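Local coordinates for chymotrypsin-like serine protease (PDB 1MBM), which probably cleaves viral polyproteins as a small chymotrypsin-like serine proteinase of equine arteritis virus, at residues V35-L43 with L50-G58; S13-T21 with S111-V119. One frame throughout, in Å; residues are numbered along the deposited sequence.

In the fold
The proteinase has the two-barrel architecture of the chymotrypsin family, followed by an alpha/beta C-terminal extension. Contact 1 joins the hairpin 40-45/48-57 of the N-terminal barrel with the end of helix 32-35 and the turn that follows it. Contact 2 sets strand 14-22 of that barrel against residues 111-119, the loop around S114 and the start of strand 117-120 in the second sheet, spanning the barrel interface. Along the chain contact 1 is nested inside contact 2. Their centres are about 12 Å apart, and L43 CD2 packs 3.8 Å from V19 CG2. Probable catalytic residues H33 and D59 flank contact 1 and S114 belongs to contact 2; together the barrels build the probable active site.

Contact 1 of 2, residues V35-L43 with L50-G58; sequences VGRANMATL and LTLTFKKNG
The F54 ring has a V35 methyl over one face and a backbone oxygen at its edge: V35 CG2 stands 3.9 Å from the ring centroid in a CH-pi contact, offset toward the rim, while N39 O lies in the ring plane. A41 CB approaches obliquely at F54 CE1. The setting is the antiparallel beta hairpin 40-45/48-57 of the N-terminal barrel. With CG anti to the carbonyl carbon (chi1 -68°), F54 turns one face of its ring to V35, at the end of the helix 32-35; the F54 side chain also touches A61 and A63 of the adjacent strand 60-65 and T30 of strand 25-31. F54 N in turn donates to N39 O (3.1 Å), which extends the ladder beyond the regular pairs.

A41/L52 and L43/L50 are hydrogen-bonded pairs with two bonds each, the L52 N to A41 O one measuring 2.8 Å. Their side chains share one face of the sheet, where L43 CB meets L52 CD1 at 3.9 Å. A41, L43 and L52 are buried there: V9 packs on A41 and L43, V28 on L43 and L52. M40/T53 and T42/T51 are the non-hydrogen-bonded pairs of the other face. There the two threonine hydroxyls hydrogen-bond, T42 OG1 to T51 OG1 3.0 Å, and T51 CG2 lies against M40 CG.

Past the ladder, a type I turn from G36 to N39 joins helix to strand, and K56 bridges back to it. K56 and the N39 amide come from opposite directions, bringing N39 ND2 to 3.2 Å from K56 CE. Extended beyond CG, the lysine passes V35 CG1 on its way to the turn. Its bond to the G36 carbonyl is 2.7 Å long, and K56 NZ sits above the carbonyl plane, 62° out of it, not on a lone pair of G36 O.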
ATOM      1  N   VAL A  35     -10.613  -7.857   7.484  1.00  8.14           N
ATOM      2  CA  VAL A  35     -11.554  -8.964   7.293  1.00  7.43           C
ATOM      3  C   VAL A  35     -11.960  -9.586   8.632  1.00  8.35           C
ATOM      4  O   VAL A  35     -13.139  -9.612   8.991  1.00  6.93           O
ATOM      5  CB  VAL A  35     -10.940 -10.056   6.374  1.00  8.83           C
ATOM      6  CG1 VAL A  35     -11.852 -11.246   6.278  1.00  7.28           C
ATOM      7  CG2 VAL A  35     -10.682  -9.491   4.984  1.00  9.31           C
ATOM      8  N   GLY A  36     -10.976 -10.067   9.386  1.00  8.34           N
ATOM      9  CA  GLY A  36     -11.249 -10.692  10.669  1.00  7.52           C
ATOM     10  C   GLY A  36     -11.279 -12.203  10.556  1.00  9.96           C
ATOM     11  O   GLY A  36     -11.418 -12.745   9.460  1.00  8.56           O
ATOM     12  N   ARG A  37     -11.188 -12.882  11.696  1.00 11.03           N
ATOM     13  CA  ARG A  37     -11.138 -14.343  11.732  1.00 14.63           C
ATOM     14  C   ARG A  37     -12.308 -15.075  11.052  1.00 14.63           C
ATOM     15  O   ARG A  37     -12.114 -16.129  10.466  1.00 20.32           O
ATOM     16  CB  ARG A  37     -10.930 -14.851  13.165  1.00 14.61           C
ATOM     17  CG  ARG A  37     -11.643 -16.173  13.447  1.00 29.34           C
ATOM     18  CD  ARG A  37     -10.815 -17.252  14.121  1.00 37.28           C
ATOM     19  NE  ARG A  37     -11.682 -18.305  14.645  1.00 42.62           N
ATOM     20  CZ  ARG A  37     -11.343 -19.146  15.613  1.00 46.16           C
ATOM     21  NH1 ARG A  37     -10.143 -19.077  16.174  1.00 45.73           N
ATOM     22  NH2 ARG A  37     -12.205 -20.062  16.021  1.00 46.56           N
ATOM     23  N   ALA A  38     -13.510 -14.515  11.103  1.00 15.94           N
ATOM     24  CA  ALA A  38     -14.644 -15.147  10.434  1.00 17.28           C
ATOM     25  C   ALA A  38     -14.434 -15.227   8.913  1.00 21.34           C
ATOM     26  O   ALA A  38     -15.232 -15.841   8.209  1.00 19.84           O
ATOM     27  CB  ALA A  38     -15.940 -14.433  10.770  1.00 17.48           C
ATOM     28  N   ASN A  39     -13.354 -14.605   8.428  1.00 22.64           N
ATOM     29  CA  ASN A  39     -12.939 -14.650   7.022  1.00 25.41           C
ATOM     30  C   ASN A  39     -13.910 -14.074   5.993  1.00 25.98           C
ATOM     31  O   ASN A  39     -13.707 -14.231   4.785  1.00 26.61           O
ATOM     32  CB  ASN A  39     -12.518 -16.069   6.613  1.00 27.71           C
ATOM     33  CG  ASN A  39     -11.022 -16.301   6.752  1.00 34.81           C
ATOM     34  OD1 ASN A  39     -10.552 -16.938   7.696  1.00 31.09           O
ATOM     35  ND2 ASN A  39     -10.268 -15.792   5.795  1.00 42.58           N
ATOM     36  N   MET A  40     -14.943 -13.389   6.473  1.00 23.48           N
ATOM     37  CA  MET A  40     -15.948 -12.803   5.601  1.00 24.59           C
ATOM     38  C   MET A  40     -15.946 -11.277   5.707  1.00 22.41           C
ATOM     39  O   MET A  40     -15.733 -10.731   6.786  1.00 23.38           O
ATOM     40  CB  MET A  40     -17.321 -13.355   5.964  1.00 26.22           C
ATOM     41  CG  MET A  40     -18.273 -13.457   4.804  1.00 35.89           C
ATOM     42  SD  MET A  40     -19.596 -14.642   5.122  1.00 48.21           S
ATOM     43  CE  MET A  40     -20.473 -13.835   6.486  1.00 43.11           C
ATOM     44  N   ALA A  41     -16.175 -10.595   4.588  1.00 18.79           N
ATOM     45  CA  ALA A  41     -16.217  -9.135   4.587  1.00 14.28           C
ATOM     46  C   ALA A  41     -16.960  -8.579   3.377  1.00 13.11           C
ATOM     47  O   ALA A  41     -17.002  -9.189   2.312  1.00 11.41           O
ATOM     48  CB  ALA A  41     -14.821  -8.555   4.662  1.00 12.53           C
ATOM     49  N   THR A  42     -17.530  -7.396   3.540  1.00 14.14           N
ATOM     50  CA  THR A  42     -18.316  -6.803   2.472  1.00 11.80           C
ATOM     51  C   THR A  42     -17.562  -5.664   1.794  1.00 10.74           C
ATOM     52  O   THR A  42     -17.060  -4.759   2.461  1.00 10.12           O
ATOM     53  CB  THR A  42     -19.668  -6.319   3.018  1.00 13.23           C
ATOM     54  OG1 THR A  42     -20.439  -7.442   3.492  1.00 12.66           O
ATOM     55  CG2 THR A  42     -20.512  -5.768   1.883  1.00  9.37           C
ATOM     56  N   LEU A  43     -17.479  -5.736   0.467  1.00  6.98           N
ATOM     57  CA  LEU A  43     -16.836  -4.716  -0.357  1.00  9.52           C
ATOM     58  C   LEU A  43     -17.900  -3.755  -0.888  1.00 11.39           C
ATOM     59  O   LEU A  43     -18.971  -4.173  -1.326  1.00 12.96           O
ATOM     60  CB  LEU A  43     -16.126  -5.367  -1.547  1.00  8.79           C
ATOM     61  CG  LEU A  43     -15.714  -4.449  -2.700  1.00 12.11           C
ATOM     62  CD1 LEU A  43     -14.581  -3.527  -2.256  1.00  9.86           C
ATOM     63  CD2 LEU A  43     -15.292  -5.264  -3.922  1.00 11.51           C
ATOM     64  N   LEU A  50     -21.011  -6.319  -2.185  1.00  8.56           N
ATOM     65  CA  LEU A  50     -20.812  -7.756  -2.321  1.00  8.16           C
ATOM     66  C   LEU A  50     -20.068  -8.316  -1.114  1.00  9.57           C
ATOM     67  O   LEU A  50     -19.056  -7.761  -0.690  1.00  9.32           O
ATOM     68  CB  LEU A  50     -19.989  -8.019  -3.597  1.00  9.97           C
ATOM     69  CG  LEU A  50     -19.726  -9.437  -4.116  1.00 11.64           C
ATOM     70  CD1 LEU A  50     -21.024 -10.207  -4.309  1.00 11.40           C
ATOM     71  CD2 LEU A  50     -18.946  -9.399  -5.422  1.00 16.58           C
ATOM     72  N   THR A  51     -20.580  -9.401  -0.551  1.00  8.67           N
ATOM     73  CA  THR A  51     -19.921 -10.045   0.574  1.00  8.75           C
ATOM     74  C   THR A  51     -18.973 -11.101   0.008  1.00  7.95           C
ATOM     75  O   THR A  51     -19.345 -11.848  -0.893  1.00  5.86           O
ATOM     76  CB  THR A  51     -20.952 -10.661   1.518  1.00 10.87           C
ATOM     77  OG1 THR A  51     -21.808  -9.625   2.008  1.00 13.83           O
ATOM     78  CG2 THR A  51     -20.282 -11.160   2.777  1.00 16.24           C
ATOM     79  N   LEU A  52     -17.744 -11.140   0.519  1.00  8.17           N
ATOM     80  CA  LEU A  52     -16.728 -12.055   0.013  1.00  9.85           C
ATOM     81  C   LEU A  52     -16.004 -12.859   1.099  1.00  8.73           C
ATOM     82  O   LEU A  52     -15.941 -12.439   2.243  1.00  9.35           O
ATOM     83  CB  LEU A  52     -15.681 -11.251  -0.742  1.00  8.82           C
ATOM     84  CG  LEU A  52     -16.227 -10.320  -1.822  1.00 13.78           C
ATOM     85  CD1 LEU A  52     -15.312  -9.118  -2.016  1.00 18.42           C
ATOM     86  CD2 LEU A  52     -16.403 -11.084  -3.094  1.00 11.29           C
ATOM     87  N   THR A  53     -15.446 -14.002   0.700  1.00  8.07           N
ATOM     88  CA  THR A  53     -14.619 -14.850   1.565  1.00  9.82           C
ATOM     89  C   THR A  53     -13.167 -14.699   1.094  1.00  8.17           C
ATOM     90  O   THR A  53     -12.907 -14.694  -0.112  1.00  5.77           O
ATOM     91  CB  THR A  53     -15.087 -16.320   1.474  1.00 10.14           C
ATOM     92  OG1 THR A  53     -16.229 -16.505   2.321  1.00 19.47           O
ATOM     93  CG2 THR A  53     -14.074 -17.268   2.081  1.00 21.14           C
ATOM     94  N   PHE A  54     -12.227 -14.599   2.035  1.00  4.44           N
ATOM     95  CA  PHE A  54     -10.837 -14.300   1.698  1.00  8.57           C
ATOM     96  C   PHE A  54      -9.821 -15.373   2.082  1.00  8.86           C
ATOM     97  O   PHE A  54      -9.856 -15.915   3.183  1.00 10.96           O
ATOM     98  CB  PHE A  54     -10.408 -13.000   2.394  1.00  8.88           C
ATOM     99  CG  PHE A  54     -11.097 -11.772   1.875  1.00  9.94           C
ATOM    100  CD1 PHE A  54     -12.390 -11.453   2.290  1.00 10.02           C
ATOM    101  CD2 PHE A  54     -10.449 -10.923   0.989  1.00 10.05           C
ATOM    102  CE1 PHE A  54     -13.028 -10.311   1.812  1.00  7.52           C
ATOM    103  CE2 PHE A  54     -11.084  -9.793   0.500  1.00  8.79           C
ATOM    104  CZ  PHE A  54     -12.387  -9.486   0.924  1.00  7.05           C
ATOM    105  N   LYS A  55      -8.899 -15.661   1.178  1.00  7.38           N
ATOM    106  CA  LYS A  55      -7.769 -16.504   1.535  1.00 10.15           C
ATOM    107  C   LYS A  55      -6.675 -15.558   2.029  1.00  9.95           C
ATOM    108  O   LYS A  55      -6.468 -14.478   1.468  1.00  8.77           O
ATOM    109  CB  LYS A  55      -7.300 -17.348   0.351  1.00 13.68           C
ATOM    110  CG  LYS A  55      -8.445 -18.099  -0.332  1.00 22.79           C
ATOM    111  CD  LYS A  55      -8.016 -19.464  -0.857  1.00 32.40           C
ATOM    112  CE  LYS A  55      -6.808 -19.362  -1.781  1.00 36.94           C
ATOM    113  NZ  LYS A  55      -6.312 -20.717  -2.167  1.00 39.58           N
ATOM    114  N   LYS A  56      -5.993 -15.953   3.097  1.00  6.34           N
ATOM    115  CA  LYS A  56      -5.038 -15.072   3.739  1.00  7.39           C
ATOM    116  C   LYS A  56      -3.621 -15.608   3.786  1.00  8.89           C
ATOM    117  O   LYS A  56      -3.404 -16.816   3.872  1.00  8.97           O
ATOM    118  CB  LYS A  56      -5.498 -14.787   5.172  1.00  4.47           C
ATOM    119  CG  LYS A  56      -6.808 -14.042   5.268  1.00  9.00           C
ATOM    120  CD  LYS A  56      -7.399 -14.232   6.656  1.00 10.37           C
ATOM    121  CE  LYS A  56      -8.560 -13.289   6.929  1.00 15.39           C
ATOM    122  NZ  LYS A  56      -9.166 -13.638   8.246  1.00 13.97           N
ATOM    123  N   ASN A  57      -2.665 -14.687   3.711  1.00  9.00           N
ATOM    124  CA  ASN A  57      -1.260 -14.988   3.916  1.00  8.14           C
ATOM    125  C   ASN A  57      -0.722 -13.850   4.781  1.00  7.80           C
ATOM    126  O   ASN A  57      -0.412 -12.762   4.284  1.00  5.34           O
ATOM    127  CB  ASN A  57      -0.502 -15.091   2.591  1.00 10.17           C
ATOM    128  CG  ASN A  57       0.870 -15.717   2.767  1.00  8.50           C
ATOM    129  OD1 ASN A  57       1.403 -15.745   3.876  1.00  9.12           O
ATOM    130  ND2 ASN A  57       1.440 -16.233   1.685  1.00  8.11           N
ATOM    131  N   GLY A  58      -0.606 -14.093   6.082  1.00  6.17           N
ATOM    132  CA  GLY A  58      -0.287 -13.007   6.990  1.00  4.65           C
ATOM    133  C   GLY A  58      -1.408 -11.995   6.852  1.00  6.35           C
ATOM    134  O   GLY A  58      -2.578 -12.380   6.757  1.00  4.25           O
TER

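Contact 2 of 2, residues S13-T21 with S111-V119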
ATOM      1  N   SER A  13     -13.095  -5.148  10.993  1.00  8.22           N
ATOM      2  CA  SER A  13     -12.702  -3.751  11.057  1.00 11.46           C
ATOM      3  C   SER A  13     -13.074  -3.037   9.756  1.00  9.99           C
ATOM      4  O   SER A  13     -13.658  -3.638   8.858  1.00  9.89           O
ATOM      5  CB  SER A  13     -11.226  -3.615  11.420  1.00 14.45           C
ATOM      6  OG  SER A  13     -10.842  -2.255  11.471  1.00 30.93           O
ATOM      7  N   TYR A  14     -12.747  -1.755   9.660  1.00  9.09           N
ATOM      8  CA  TYR A  14     -13.120  -0.953   8.501  1.00  8.74           C
ATOM      9  C   TYR A  14     -11.865  -0.609   7.748  1.00  9.47           C
ATOM     10  O   TYR A  14     -10.909  -0.082   8.326  1.00 11.00           O
ATOM     11  CB  TYR A  14     -13.842   0.328   8.931  1.00  8.12           C
ATOM     12  CG  TYR A  14     -15.213   0.078   9.508  1.00  7.50           C
ATOM     13  CD1 TYR A  14     -16.179  -0.600   8.773  1.00 11.75           C
ATOM     14  CD2 TYR A  14     -15.535   0.499  10.786  1.00  7.41           C
ATOM     15  CE1 TYR A  14     -17.431  -0.845   9.297  1.00  9.20           C
ATOM     16  CE2 TYR A  14     -16.792   0.262  11.322  1.00  8.23           C
ATOM     17  CZ  TYR A  14     -17.734  -0.417  10.568  1.00  7.57           C
ATOM     18  OH  TYR A  14     -18.993  -0.664  11.088  1.00 12.59           O
ATOM     19  N   GLY A  15     -11.857  -0.929   6.463  1.00  9.45           N
ATOM     20  CA  GLY A  15     -10.668  -0.716   5.666  1.00  8.05           C
ATOM     21  C   GLY A  15     -10.942  -0.393   4.217  1.00  9.02           C
ATOM     22  O   GLY A  15     -12.067  -0.017   3.832  1.00  7.55           O
ATOM     23  N   THR A  16      -9.897  -0.572   3.415  1.00  6.53           N
ATOM     24  CA  THR A  16      -9.905  -0.245   2.007  1.00  9.02           C
ATOM     25  C   THR A  16      -9.608  -1.490   1.196  1.00  9.93           C
ATOM     26  O   THR A  16      -8.902  -2.378   1.656  1.00 11.27           O
ATOM     27  CB  THR A  16      -8.796   0.793   1.736  1.00  9.46           C
ATOM     28  OG1 THR A  16      -9.019   1.948   2.547  1.00  8.14           O
ATOM     29  CG2 THR A  16      -8.872   1.338   0.305  1.00 13.97           C
ATOM     30  N   GLY A  17     -10.144  -1.551  -0.018  1.00  9.77           N
ATOM     31  CA  GLY A  17      -9.855  -2.658  -0.907  1.00  8.57           C
ATOM     32  C   GLY A  17      -9.607  -2.214  -2.330  1.00  8.11           C
ATOM     33  O   GLY A  17      -9.784  -1.046  -2.672  1.00  7.66           O
ATOM     34  N   SER A  18      -9.175  -3.152  -3.166  1.00  7.29           N
ATOM     35  CA  SER A  18      -8.970  -2.868  -4.573  1.00  8.30           C
ATOM     36  C   SER A  18      -9.472  -4.046  -5.401  1.00  7.59           C
ATOM     37  O   SER A  18      -9.467  -5.181  -4.938  1.00  6.47           O
ATOM     38  CB  SER A  18      -7.514  -2.513  -4.879  1.00  7.63           C
ATOM     39  OG  SER A  18      -6.639  -3.576  -4.586  1.00  6.51           O
ATOM     40  N   VAL A  19      -9.929  -3.761  -6.613  1.00  7.10           N
ATOM     41  CA  VAL A  19     -10.530  -4.770  -7.484  1.00  7.13           C
ATOM     42  C   VAL A  19      -9.756  -4.903  -8.796  1.00  7.31           C
ATOM     43  O   VAL A  19      -9.372  -3.914  -9.392  1.00  5.83           O
ATOM     44  CB  VAL A  19     -12.006  -4.420  -7.785  1.00  6.79           C
ATOM     45  CG1 VAL A  19     -12.670  -5.534  -8.548  1.00  5.41           C
ATOM     46  CG2 VAL A  19     -12.761  -4.173  -6.476  1.00  7.41           C
ATOM     47  N   TRP A  20      -9.540  -6.135  -9.241  1.00  6.55           N
ATOM     48  CA  TRP A  20      -8.686  -6.392 -10.392  1.00  8.01           C
ATOM     49  C   TRP A  20      -9.169  -7.552 -11.238  1.00  8.09           C
ATOM     50  O   TRP A  20     -10.033  -8.316 -10.823  1.00  6.10           O
ATOM     51  CB  TRP A  20      -7.264  -6.727  -9.925  1.00  9.20           C
ATOM     52  CG  TRP A  20      -6.727  -5.814  -8.876  1.00  9.47           C
ATOM     53  CD1 TRP A  20      -6.987  -5.858  -7.530  1.00  8.82           C
ATOM     54  CD2 TRP A  20      -5.827  -4.720  -9.074  1.00 11.37           C
ATOM     55  NE1 TRP A  20      -6.310  -4.851  -6.888  1.00  6.09           N
ATOM     56  CE2 TRP A  20      -5.591  -4.135  -7.814  1.00  9.10           C
ATOM     57  CE3 TRP A  20      -5.203  -4.163 -10.197  1.00 10.01           C
ATOM     58  CZ2 TRP A  20      -4.764  -3.027  -7.646  1.00  9.18           C
ATOM     59  CZ3 TRP A  20      -4.375  -3.058 -10.027  1.00 10.85           C
ATOM     60  CH2 TRP A  20      -4.167  -2.504  -8.761  1.00 11.94           C
ATOM     61  N   THR A  21      -8.575  -7.689 -12.425  1.00  7.17           N
ATOM     62  CA  THR A  21      -8.865  -8.813 -13.304  1.00  8.88           C
ATOM     63  C   THR A  21      -7.648  -9.741 -13.353  1.00  9.17           C
ATOM     64  O   THR A  21      -6.513  -9.271 -13.400  1.00  7.46           O
ATOM     65  CB  THR A  21      -9.205  -8.306 -14.730  1.00 11.64           C
ATOM     66  OG1 THR A  21     -10.458  -7.607 -14.703  1.00 15.85           O
ATOM     67  CG2 THR A  21      -9.470  -9.469 -15.679  1.00 10.87           C
ATOM     68  N   SER A 111      -6.232   4.688  10.054  1.00 14.29           N
ATOM     69  CA  SER A 111      -6.707   3.314  10.228  1.00 14.60           C
ATOM     70  C   SER A 111      -7.564   2.820   9.061  1.00 12.62           C
ATOM     71  O   SER A 111      -7.395   1.685   8.594  1.00 13.42           O
ATOM     72  CB  SER A 111      -7.468   3.145  11.542  1.00 15.56           C
ATOM     73  OG  SER A 111      -7.707   1.769  11.757  1.00 20.44           O
ATOM     74  N   GLY A 112      -8.462   3.677   8.579  1.00  8.08           N
ATOM     75  CA  GLY A 112      -9.312   3.339   7.448  1.00  8.96           C
ATOM     76  C   GLY A 112      -8.583   2.980   6.156  1.00 10.74           C
ATOM     77  O   GLY A 112      -9.180   2.378   5.254  1.00 10.64           O
ATOM     78  N   ASP A 113      -7.294   3.322   6.064  1.00  8.15           N
ATOM     79  CA  ASP A 113      -6.509   3.031   4.866  1.00  5.05           C
ATOM     80  C   ASP A 113      -5.933   1.625   4.873  1.00  6.58           C
ATOM     81  O   ASP A 113      -5.297   1.227   3.896  1.00  6.22           O
ATOM     82  CB  ASP A 113      -5.331   3.999   4.704  1.00  6.12           C
ATOM     83  CG  ASP A 113      -5.763   5.436   4.492  1.00 13.20           C
ATOM     84  OD1 ASP A 113      -6.841   5.671   3.909  1.00  9.97           O
ATOM     85  OD2 ASP A 113      -5.066   6.399   4.876  1.00 11.08           O
ATOM     86  N   SER A 114      -6.111   0.890   5.972  1.00  4.19           N
ATOM     87  CA  SER A 114      -5.617  -0.489   6.027  1.00  8.65           C
ATOM     88  C   SER A 114      -6.236  -1.270   4.876  1.00  7.96           C
ATOM     89  O   SER A 114      -7.430  -1.149   4.604  1.00  6.47           O
ATOM     90  CB  SER A 114      -5.947  -1.142   7.372  1.00 10.03           C
ATOM     91  OG  SER A 114      -5.068  -0.672   8.384  1.00 12.74           O
ATOM     92  N   GLY A 115      -5.415  -2.040   4.179  1.00  9.73           N
ATOM     93  CA  GLY A 115      -5.893  -2.799   3.044  1.00  9.97           C
ATOM     94  C   GLY A 115      -5.680  -2.159   1.683  1.00  8.41           C
ATOM     95  O   GLY A 115      -5.832  -2.847   0.671  1.00  6.14           O
ATOM     96  N   SER A 116      -5.371  -0.858   1.646  1.00  6.28           N
ATOM     97  CA  SER A 116      -5.107  -0.168   0.380  1.00  9.32           C
ATOM     98  C   SER A 116      -4.011  -0.891  -0.391  1.00  7.99           C
ATOM     99  O   SER A 116      -3.017  -1.324   0.188  1.00  9.28           O
ATOM    100  CB  SER A 116      -4.652   1.292   0.591  1.00  8.50           C
ATOM    101  OG  SER A 116      -5.592   2.055   1.355  1.00  4.12           O
ATOM    102  N   ALA A 117      -4.191  -1.022  -1.696  1.00  8.35           N
ATOM    103  CA  ALA A 117      -3.158  -1.642  -2.515  1.00  9.84           C
ATOM    104  C   ALA A 117      -1.998  -0.672  -2.519  1.00  8.64           C
ATOM    105  O   ALA A 117      -2.202   0.544  -2.541  1.00  7.63           O
ATOM    106  CB  ALA A 117      -3.653  -1.866  -3.938  1.00  9.48           C
ATOM    107  N   VAL A 118      -0.789  -1.207  -2.433  1.00  6.34           N
ATOM    108  CA  VAL A 118       0.400  -0.389  -2.560  1.00  8.23           C
ATOM    109  C   VAL A 118       0.979  -0.773  -3.920  1.00 10.28           C
ATOM    110  O   VAL A 118       1.304  -1.934  -4.156  1.00 11.67           O
ATOM    111  CB  VAL A 118       1.397  -0.645  -1.416  1.00  8.12           C
ATOM    112  CG1 VAL A 118       2.607   0.230  -1.563  1.00  6.39           C
ATOM    113  CG2 VAL A 118       0.743  -0.393  -0.074  1.00  8.71           C
ATOM    114  N   VAL A 119       1.068   0.182  -4.837  1.00  7.16           N
ATOM    115  CA  VAL A 119       1.484  -0.167  -6.191  1.00  9.21           C
ATOM    116  C   VAL A 119       2.695   0.613  -6.683  1.00  8.15           C
ATOM    117  O   VAL A 119       2.941   1.736  -6.254  1.00  7.84           O
ATOM    118  CB  VAL A 119       0.320  -0.011  -7.244  1.00  9.93           C
ATOM    119  CG1 VAL A 119      -0.975  -0.701  -6.763  1.00 11.66           C
ATOM    120  CG2 VAL A 119       0.049   1.440  -7.564  1.00 19.50           C
TER
HETATM  121  O   HOH W   1      -8.812   4.685   2.472  1.00 20.87           O
HETATM  122  O   HOH W   2      -6.808   0.017  -2.596  1.00  9.78           O
HETATM  123  O   HOH W   3      -6.190  -3.532  -1.881  1.00 11.83           O
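T16 is gripped twice by the loop that carries S114, the probable nucleophile. Its backbone N donates to S114 O (2.8 Å). Its hydroxyl, set beside the backbone N by a chi1 of -58°, donates in the carbonyl plane to a lone pair of G112 O, with OG1 2.7 Å from that oxygen. Within the loop, D113 to S116 form a type II turn with G115 at positive phi, and D113 O accepts from both S116 N and S116 OG, the latter 2.7 Å away. The same S116 OG lies 3.5 Å from T16 CG2. Farther along the strand, S18 OG accepts from W20 NE1 at 2.7 Å.

Three waters bridge the segments. Water 1 donates to T16 OG1 and to D113 OD1, while D113 OD2 forms a salt bridge with R197. Water 2 accepts from A117 N and gives a weak bond to G17 O. Water 3 accepts a hydrogen bond from S18 OG and donates one to G115 O.

Apolar packing follows along the strand. A117 CB sits at the edge of the W20 indole, 4.0 Å from CZ2, and V119 CG1 comes obliquely to W20 CH2 at 4.2 Å.

S114 OG lies within weak hydrogen-bonding reach of both H33 NE2, its probable triad partner, and S111 O; which takes its proton is not settled. S114 N, just after the 3-10 segment 111-113, donates to S111 O (3.0 Å). A carbonyl thus occupies the N-H expected to help receive the substrate's oxyanion, consistent with the collapsed state of an oxyanion hole that takes alternate conformations in this proteinase.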